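PDB 5ZB2: elongin-C from Saccharomyces cerevisiae, which serves as the linker of a cullin-3 E3 ubiquitin ligase that polyubiquitylates a monoubiquitylated RNA polymerase II subunit, and plays a role in global genomic repair. Local coordinates for residues Asp18-Asp26 and Tyr30-Met38. Numbering follows the deposited sequence.
Sequences DFVTLVSKD and YEISRSAAM
Strand 19-23 pairs with strand 29-33 as the antiparallel beta hairpin that opens the BTB/POZ fold of this Skp1-family protein, strand 19-23 lying between its partner and strand 47-49. Val20 and Ile32 form one hydrogen-bonded pair, with Ile32 N 2.8 Å from Val20 O, and Leu22 and Tyr30 form the next, where Tyr30 N donates to Leu22 O. On the face these four share, largely apolar as suits its packing, Ile32 and Tyr30 meet helix 55-71, while Leu22 packs on Leu43 and Leu50 and Val20 on Ala45. Ile32 CG1 stands anti to the carbonyl carbon, and chi2 of 90° turns CD1 toward strand 19-23, where Ile32 CD1 packs 3.4 Å from Leu22 CB. The Tyr30 ring instead turns an edge to Ser24 CB. Thr21 and Glu31, a non-hydrogen-bonded pair, stand side by side on the other face, polar residues fit for a more exposed side; Glu31 OE1 lies 3.2 Å from Phe19 CB, its carboxylate nearly perpendicular to the ring. Ser33 N-caps the short helix 34-37 by accepting a weak bond from Ser35 N. Arg34 lays CB against Val20 CG2 and, bent at chi3 (63°), sends NE to Asp18 OD1 in a long, weak salt bridge of 3.4 Å, the carboxylate oxygen lying in the guanidinium plane.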
loop_
_atom_site.group_PDB
_atom_site.type_symbol
_atom_site.label_atom_id
_atom_site.label_comp_id
_atom_site.label_asym_id
_atom_site.label_seq_id
_atom_site.Cartn_x
_atom_site.Cartn_y
_atom_site.Cartn_z
ATOM N N ASP B 18 2.573 6.580 58.164
ATOM C CA ASP B 18 3.519 6.540 57.056
ATOM C C ASP B 18 2.787 6.327 55.732
ATOM O O ASP B 18 2.952 5.294 55.082
ATOM C CB ASP B 18 4.552 5.431 57.275
ATOM C CG ASP B 18 5.689 5.485 56.273
ATOM O OD1 ASP B 18 6.146 6.602 55.951
ATOM O OD2 ASP B 18 6.125 4.411 55.807
ATOM N N PHE B 19 1.979 7.312 55.340
ATOM C CA PHE B 19 1.191 7.252 54.117
ATOM C C PHE B 19 1.340 8.561 53.350
ATOM O O PHE B 19 1.977 9.514 53.812
ATOM C CB PHE B 19 -0.292 6.980 54.419
ATOM C CG PHE B 19 -0.594 5.558 54.825
ATOM C CD1 PHE B 19 0.189 4.501 54.386
ATOM C CD2 PHE B 19 -1.680 5.282 55.641
ATOM C CE1 PHE B 19 -0.099 3.201 54.760
ATOM C CE2 PHE B 19 -1.973 3.985 56.019
ATOM C CZ PHE B 19 -1.182 2.944 55.577
ATOM N N VAL B 20 0.741 8.596 52.163
ATOM C CA VAL B 20 0.733 9.776 51.305
ATOM C C VAL B 20 -0.655 9.897 50.690
ATOM O O VAL B 20 -1.169 8.933 50.112
ATOM C CB VAL B 20 1.809 9.694 50.204
ATOM C CG1 VAL B 20 1.737 10.909 49.286
ATOM C CG2 VAL B 20 3.193 9.572 50.824
ATOM N N THR B 21 -1.257 11.075 50.812
ATOM C CA THR B 21 -2.601 11.293 50.299
ATOM C C THR B 21 -2.567 11.628 48.812
ATOM O O THR B 21 -1.573 12.139 48.288
ATOM C CB THR B 21 -3.301 12.419 51.065
ATOM O OG1 THR B 21 -4.609 12.628 50.519
ATOM C CG2 THR B 21 -2.508 13.719 50.981
ATOM N N LEU B 22 -3.675 11.334 48.134
ATOM C CA LEU B 22 -3.788 11.557 46.699
ATOM C C LEU B 22 -5.231 11.907 46.369
ATOM O O LEU B 22 -6.153 11.191 46.772
ATOM C CB LEU B 22 -3.346 10.317 45.913
ATOM C CG LEU B 22 -3.164 10.503 44.407
ATOM C CD1 LEU B 22 -1.963 11.390 44.128
ATOM C CD2 LEU B 22 -3.016 9.159 43.714
ATOM N N VAL B 23 -5.421 13.000 45.634
ATOM C CA VAL B 23 -6.747 13.512 45.315
ATOM C C VAL B 23 -7.021 13.307 43.832
ATOM O O VAL B 23 -6.120 13.402 42.990
ATOM C CB VAL B 23 -6.878 15.003 45.695
ATOM C CG1 VAL B 23 -8.281 15.519 45.397
ATOM C CG2 VAL B 23 -6.539 15.202 47.161
ATOM N N SER B 24 -8.283 13.030 43.516
ATOM C CA SER B 24 -8.735 12.830 42.149
ATOM C C SER B 24 -9.419 14.095 41.636
ATOM O O SER B 24 -9.552 15.096 42.344
ATOM C CB SER B 24 -9.689 11.636 42.072
ATOM O OG SER B 24 -10.158 11.449 40.749
ATOM N N LYS B 25 -9.859 14.047 40.376
ATOM C CA LYS B 25 -10.677 15.132 39.844
ATOM C C LYS B 25 -11.922 15.324 40.699
ATOM O O LYS B 25 -12.257 16.448 41.090
ATOM C CB LYS B 25 -11.055 14.846 38.391
ATOM C CG LYS B 25 -11.807 15.985 37.719
ATOM C CD LYS B 25 -12.011 15.728 36.236
ATOM C CE LYS B 25 -12.667 16.921 35.557
ATOM N NZ LYS B 25 -12.816 16.723 34.088
ATOM N N ASP B 26 -12.621 14.233 40.997
ATOM C CA ASP B 26 -13.642 14.263 42.030
ATOM C C ASP B 26 -12.979 14.401 43.398
ATOM O O ASP B 26 -11.794 14.106 43.578
ATOM C CB ASP B 26 -14.497 12.996 41.981
ATOM C CG ASP B 26 -15.327 12.902 40.716
ATOM O OD1 ASP B 26 -15.742 13.961 40.196
ATOM O OD2 ASP B 26 -15.567 11.771 40.243
ATOM N N TYR B 30 -7.344 9.281 48.030
ATOM C CA TYR B 30 -6.717 7.967 48.076
ATOM C C TYR B 30 -5.386 8.081 48.805
ATOM O O TYR B 30 -4.625 9.025 48.574
ATOM C CB TYR B 30 -6.495 7.399 46.670
ATOM C CG TYR B 30 -7.766 7.194 45.879
ATOM C CD1 TYR B 30 -8.285 8.208 45.086
ATOM C CD2 TYR B 30 -8.446 5.984 45.923
ATOM C CE1 TYR B 30 -9.446 8.024 44.362
ATOM C CE2 TYR B 30 -9.608 5.793 45.202
ATOM C CZ TYR B 30 -10.103 6.815 44.424
ATOM O OH TYR B 30 -11.258 6.632 43.703
ATOM N N GLU B 31 -5.114 7.119 49.681
ATOM C CA GLU B 31 -3.860 7.060 50.419
ATOM C C GLU B 31 -2.978 5.962 49.845
ATOM O O GLU B 31 -3.472 4.912 49.421
ATOM C CB GLU B 31 -4.100 6.808 51.909
ATOM C CG GLU B 31 -4.900 7.898 52.604
ATOM C CD GLU B 31 -4.525 8.058 54.066
ATOM O OE1 GLU B 31 -3.315 8.066 54.375
ATOM O OE2 GLU B 31 -5.441 8.170 54.907
ATOM N N ILE B 32 -1.671 6.209 49.833
ATOM C CA ILE B 32 -0.703 5.284 49.259
ATOM C C ILE B 32 0.511 5.226 50.173
ATOM O O ILE B 32 0.958 6.252 50.697
ATOM C CB ILE B 32 -0.284 5.702 47.833
ATOM C CG1 ILE B 32 -1.511 6.007 46.972
ATOM C CG2 ILE B 32 0.552 4.608 47.181
ATOM C CD1 ILE B 32 -1.967 7.456 47.029
ATOM N N SER B 33 1.043 4.021 50.365
ATOM C CA SER B 33 2.280 3.863 51.115
ATOM C C SER B 33 3.378 4.709 50.484
ATOM O O SER B 33 3.581 4.673 49.267
ATOM C CB SER B 33 2.695 2.393 51.145
ATOM O OG SER B 33 3.975 2.239 51.736
ATOM N N ARG B 34 4.083 5.478 51.316
ATOM C CA ARG B 34 5.155 6.323 50.803
ATOM C C ARG B 34 6.155 5.506 49.996
ATOM O O ARG B 34 6.700 5.986 48.994
ATOM C CB ARG B 34 5.855 7.044 51.956
ATOM C CG ARG B 34 6.875 8.082 51.506
ATOM C CD ARG B 34 7.485 8.812 52.691
ATOM N NE ARG B 34 8.231 7.913 53.570
ATOM C CZ ARG B 34 9.521 7.617 53.435
ATOM N NH1 ARG B 34 10.238 8.144 52.450
ATOM N NH2 ARG B 34 10.099 6.787 54.291
ATOM N N SER B 35 6.404 4.263 50.414
ATOM C CA SER B 35 7.303 3.396 49.660
ATOM C C SER B 35 6.689 2.976 48.331
ATOM O O SER B 35 7.419 2.705 47.371
ATOM C CB SER B 35 7.662 2.167 50.490
ATOM O OG SER B 35 8.581 1.339 49.800
ATOM N N ALA B 36 5.358 2.913 48.255
ATOM C CA ALA B 36 4.694 2.571 47.003
ATOM C C ALA B 36 4.658 3.766 46.056
ATOM O O ALA B 36 4.945 3.629 44.861
ATOM C CB ALA B 36 3.278 2.064 47.282
ATOM N N ALA B 37 4.308 4.946 46.574
ATOM C CA ALA B 37 4.291 6.149 45.750
ATOM C C ALA B 37 5.685 6.553 45.291
ATOM O O ALA B 37 5.812 7.284 44.303
ATOM C CB ALA B 37 3.642 7.301 46.520
ATOM N N MET B 38 6.733 6.095 45.982
ATOM C CA MET B 38 8.097 6.387 45.558
ATOM C C MET B 38 8.403 5.806 44.184
ATOM O O MET B 38 9.330 6.277 43.517
ATOM C CB MET B 38 9.091 5.844 46.588
ATOM C CG MET B 38 10.556 5.997 46.197
ATOM S SD MET B 38 11.678 5.454 47.500
ATOM C CE MET B 38 13.249 5.496 46.639
#